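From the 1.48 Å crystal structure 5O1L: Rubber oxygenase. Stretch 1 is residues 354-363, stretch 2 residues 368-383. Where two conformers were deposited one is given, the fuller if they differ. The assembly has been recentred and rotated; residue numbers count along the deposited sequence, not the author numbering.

Stretch 1, residues 354-363: AWPLLVAFRE
Stretch 2, residues 368-383: LPAVPAVLWTLEEALR

Two helices that cross steeply can be joined by side chains across the gap, with an extended segment packed along one flank of the first, as this rubber oxygenase illustrates. Residues 354-362 are helical, kinked where Pro356 N and Leu357 N lack bonds to the preceding turn. Residues 368-372 run extended (psi 100 to 162°) back along that helix, pairing Phe361 with Leu368, Leu357 with Pro369 and Ala354 with Val371 (CA-CA 6.0, 6.5 and 6.2 Å). The second helix then leads through Arg383, its axis at 63° to the first and 10.5 Å away at closest approach.

Leu358 is central: its CD1 lies 3.6 Å from Val371 CG2, and its CG sits over the six-membered ring of Trp376 (chi1 m), a CH-pi contact 3.8 Å from CZ3. The CB of buried Ala354 points toward the second stretch and lies 3.6 Å from Val371 CG1 and 3.7 Å from Leu375 CG. Buried Trp355 (t, chi2 -111°) reaches Leu382, CH2 to CD1 3.8 Å. Phe361 (t, chi2 65°) offers one face to Leu368 CD1, 3.7 Å from CZ, while its CB meets Pro369 CD at 3.8 Å.

Polarity enters at the exposed Arg362 (m, m, t). Arg362 NE donates to Glu379 OE2 at 2.9 Å and Arg362 NH2 to Glu379 OE1 at 2.8 Å, a bidentate salt bridge with Glu379 at t, t. Altogether 683 Å² is buried.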

# COMPACT_ATOMS: atom_id res chain seq x y z
N ALA A 354 -12.39 24.64 -4.67
CA ALA A 354 -11.85 24.75 -6.02
C ALA A 354 -11.16 23.50 -6.52
O ALA A 354 -11.03 23.35 -7.75
CB ALA A 354 -10.87 25.90 -6.10
N TRP A 355 -10.73 22.58 -5.67
CA TRP A 355 -10.07 21.40 -6.19
C TRP A 355 -10.99 20.61 -7.12
O TRP A 355 -10.52 20.18 -8.18
CB TRP A 355 -9.56 20.48 -5.07
CG TRP A 355 -8.85 19.21 -5.51
CD1 TRP A 355 -9.28 17.89 -5.40
CD2 TRP A 355 -7.54 19.16 -6.09
NE1 TRP A 355 -8.32 17.10 -5.92
CE2 TRP A 355 -7.23 17.82 -6.31
CE3 TRP A 355 -6.60 20.12 -6.39
CZ2 TRP A 355 -6.01 17.42 -6.87
CZ3 TRP A 355 -5.35 19.71 -6.98
CH2 TRP A 355 -5.12 18.38 -7.23
N PRO A 356 -12.29 20.50 -6.82
CA PRO A 356 -13.14 19.76 -7.80
C PRO A 356 -13.23 20.49 -9.14
O PRO A 356 -13.52 19.83 -10.14
CB PRO A 356 -14.48 19.68 -7.10
CG PRO A 356 -14.24 19.93 -5.66
CD PRO A 356 -12.98 20.73 -5.54
N LEU A 357 -13.01 21.79 -9.18
CA LEU A 357 -13.01 22.52 -10.44
C LEU A 357 -11.78 22.22 -11.23
O LEU A 357 -11.85 22.07 -12.46
CB LEU A 357 -13.15 24.04 -10.24
CG LEU A 357 -14.42 24.45 -9.47
CD1 LEU A 357 -14.29 25.90 -9.11
CD2 LEU A 357 -15.60 24.14 -10.38
N LEU A 358 -10.66 22.10 -10.54
CA LEU A 358 -9.41 21.74 -11.24
C LEU A 358 -9.58 20.35 -11.81
O LEU A 358 -9.19 20.07 -12.93
CB LEU A 358 -8.25 21.77 -10.30
CG LEU A 358 -7.45 23.07 -10.35
CD1 LEU A 358 -8.22 24.18 -9.74
CD2 LEU A 358 -6.06 22.96 -9.71
N VAL A 359 -10.18 19.43 -11.02
CA VAL A 359 -10.36 18.08 -11.51
C VAL A 359 -11.26 18.09 -12.74
O VAL A 359 -10.96 17.45 -13.76
CB VAL A 359 -10.92 17.18 -10.38
CG1 VAL A 359 -11.26 15.82 -10.95
CG2 VAL A 359 -9.83 17.08 -9.26
N ALA A 360 -12.41 18.78 -12.66
CA ALA A 360 -13.28 18.83 -13.82
C ALA A 360 -12.63 19.41 -15.04
O ALA A 360 -12.86 19.00 -16.15
CB ALA A 360 -14.53 19.59 -13.48
N PHE A 361 -11.80 20.43 -14.84
CA PHE A 361 -11.05 21.01 -15.97
C PHE A 361 -10.10 19.96 -16.57
O PHE A 361 -10.00 19.79 -17.78
CB PHE A 361 -10.24 22.22 -15.49
CG PHE A 361 -9.33 22.78 -16.51
CD1 PHE A 361 -9.86 23.33 -17.64
CD2 PHE A 361 -7.96 22.75 -16.31
CE1 PHE A 361 -9.03 23.83 -18.63
CE2 PHE A 361 -7.12 23.32 -17.27
CZ PHE A 361 -7.64 23.79 -18.42
N ARG A 362 -9.34 19.27 -15.71
CA ARG A 362 -8.39 18.26 -16.23
C ARG A 362 -9.06 17.07 -16.91
O ARG A 362 -8.50 16.48 -17.80
CB ARG A 362 -7.48 17.79 -15.13
CG ARG A 362 -6.57 18.88 -14.56
CD ARG A 362 -5.73 19.45 -15.60
NE ARG A 362 -4.81 20.44 -14.98
CZ ARG A 362 -4.06 21.25 -15.72
NH1 ARG A 362 -4.10 21.17 -17.02
NH2 ARG A 362 -3.26 22.06 -15.10
N GLU A 363 -10.29 16.81 -16.47
CA GLU A 363 -11.15 15.81 -17.12
C GLU A 363 -11.83 16.26 -18.36
O GLU A 363 -12.57 15.48 -18.96
CB GLU A 363 -12.21 15.34 -16.07
CG GLU A 363 -11.53 14.53 -15.00
CD GLU A 363 -11.11 13.17 -15.57
OE1 GLU A 363 -11.17 12.89 -16.82
OE2 GLU A 363 -10.81 12.29 -14.78
N LEU A 368 -11.52 26.39 -18.46
CA LEU A 368 -10.59 26.81 -17.46
C LEU A 368 -11.24 27.67 -16.35
O LEU A 368 -11.80 28.75 -16.66
CB LEU A 368 -9.52 27.64 -18.15
CG LEU A 368 -8.46 28.18 -17.21
CD1 LEU A 368 -7.55 27.12 -16.83
CD2 LEU A 368 -7.76 29.38 -17.83
N PRO A 369 -11.22 27.23 -15.09
CA PRO A 369 -11.95 27.86 -14.05
C PRO A 369 -11.14 28.95 -13.40
O PRO A 369 -9.93 28.86 -13.30
CB PRO A 369 -12.24 26.71 -13.06
CG PRO A 369 -11.07 25.81 -13.21
CD PRO A 369 -10.70 25.89 -14.67
N ALA A 370 -11.83 29.97 -12.93
CA ALA A 370 -11.22 31.07 -12.19
C ALA A 370 -11.11 30.62 -10.75
O ALA A 370 -12.10 30.51 -10.07
CB ALA A 370 -12.15 32.30 -12.24
N VAL A 371 -9.95 30.19 -10.35
CA VAL A 371 -9.74 29.74 -8.99
C VAL A 371 -8.54 30.51 -8.43
O VAL A 371 -7.77 31.07 -9.17
CB VAL A 371 -9.48 28.19 -8.89
CG1 VAL A 371 -10.70 27.38 -9.39
CG2 VAL A 371 -8.30 27.77 -9.73
N PRO A 372 -8.40 30.53 -7.12
CA PRO A 372 -7.20 31.14 -6.53
C PRO A 372 -5.90 30.58 -7.08
O PRO A 372 -5.81 29.38 -7.31
CB PRO A 372 -7.33 30.74 -5.05
CG PRO A 372 -8.80 30.58 -4.84
CD PRO A 372 -9.27 29.94 -6.08
N ALA A 373 -4.88 31.41 -7.25
CA ALA A 373 -3.62 31.03 -7.80
C ALA A 373 -2.98 29.89 -7.03
O ALA A 373 -2.29 29.01 -7.64
CB ALA A 373 -2.64 32.18 -7.83
N VAL A 374 -3.17 29.85 -5.72
CA VAL A 374 -2.49 28.80 -4.92
C VAL A 374 -3.01 27.39 -5.37
O VAL A 374 -2.33 26.40 -5.16
CB VAL A 374 -2.64 29.01 -3.40
CG1 VAL A 374 -4.11 28.90 -2.95
CG2 VAL A 374 -1.79 28.09 -2.57
N LEU A 375 -4.21 27.30 -5.92
CA LEU A 375 -4.67 25.98 -6.43
C LEU A 375 -3.76 25.49 -7.49
O LEU A 375 -3.49 24.29 -7.50
CB LEU A 375 -6.13 26.01 -6.90
CG LEU A 375 -7.16 25.64 -5.84
CD1 LEU A 375 -7.18 24.14 -5.57
CD2 LEU A 375 -6.93 26.38 -4.54
N TRP A 376 -3.37 26.32 -8.40
CA TRP A 376 -2.50 25.87 -9.49
C TRP A 376 -1.13 25.53 -8.94
O TRP A 376 -0.50 24.55 -9.39
CB TRP A 376 -2.44 26.90 -10.60
CG TRP A 376 -3.76 27.19 -11.20
CD1 TRP A 376 -4.43 28.37 -11.09
CD2 TRP A 376 -4.57 26.35 -11.99
NE1 TRP A 376 -5.61 28.31 -11.75
CE2 TRP A 376 -5.74 27.10 -12.34
CE3 TRP A 376 -4.45 25.03 -12.47
CZ2 TRP A 376 -6.75 26.59 -13.15
CZ3 TRP A 376 -5.48 24.52 -13.25
CH2 TRP A 376 -6.60 25.31 -13.61
N THR A 377 -0.64 26.29 -7.96
CA THR A 377 0.62 25.99 -7.31
C THR A 377 0.56 24.63 -6.61
O THR A 377 1.51 23.86 -6.67
CB THR A 377 0.91 27.12 -6.26
OG1 THR A 377 1.03 28.34 -7.04
CG2 THR A 377 2.13 26.85 -5.44
N LEU A 378 -0.51 24.36 -5.91
CA LEU A 378 -0.70 23.10 -5.22
C LEU A 378 -0.73 21.96 -6.23
O LEU A 378 -0.04 20.95 -6.04
CB LEU A 378 -2.03 23.14 -4.46
CG LEU A 378 -2.46 21.76 -3.87
CD1 LEU A 378 -1.47 21.22 -2.83
CD2 LEU A 378 -3.83 21.92 -3.26
N GLU A 379 -1.52 22.10 -7.30
CA GLU A 379 -1.57 21.07 -8.31
C GLU A 379 -0.18 20.75 -8.85
O GLU A 379 0.19 19.57 -9.02
CB GLU A 379 -2.55 21.45 -9.43
CG GLU A 379 -2.65 20.38 -10.48
CD GLU A 379 -3.37 20.83 -11.72
OE1 GLU A 379 -3.01 21.88 -12.31
OE2 GLU A 379 -4.31 20.13 -12.17
N GLU A 380 0.64 21.78 -9.14
CA GLU A 380 1.99 21.55 -9.66
C GLU A 380 2.85 20.91 -8.66
O GLU A 380 3.65 20.04 -9.04
CB GLU A 380 2.51 22.87 -10.16
CG GLU A 380 3.96 22.82 -10.68
CD GLU A 380 4.24 21.81 -11.81
OE1 GLU A 380 3.35 21.20 -12.44
OE2 GLU A 380 5.49 21.62 -12.09
N ALA A 381 2.76 21.31 -7.40
CA ALA A 381 3.56 20.68 -6.32
C ALA A 381 3.18 19.19 -6.18
O ALA A 381 4.10 18.34 -6.02
CB ALA A 381 3.37 21.43 -5.06
N LEU A 382 1.91 18.88 -6.27
CA LEU A 382 1.50 17.45 -6.23
C LEU A 382 2.07 16.72 -7.45
O LEU A 382 2.51 15.56 -7.28
CB LEU A 382 -0.02 17.35 -6.17
CG LEU A 382 -0.59 17.86 -4.87
CD1 LEU A 382 -2.12 17.94 -4.99
CD2 LEU A 382 -0.21 16.95 -3.71
N ARG A 383 2.03 17.30 -8.61
CA ARG A 383 2.56 16.62 -9.80
C ARG A 383 4.05 16.35 -9.64
O ARG A 383 4.50 15.24 -9.91
CB ARG A 383 2.33 17.50 -11.02
CG ARG A 383 2.65 16.81 -12.32
CD ARG A 383 2.69 17.73 -13.50
NE ARG A 383 3.83 18.59 -13.40
CZ ARG A 383 5.02 18.38 -13.90
NH1 ARG A 383 5.97 19.26 -13.73
NH2 ARG A 383 5.26 17.24 -14.59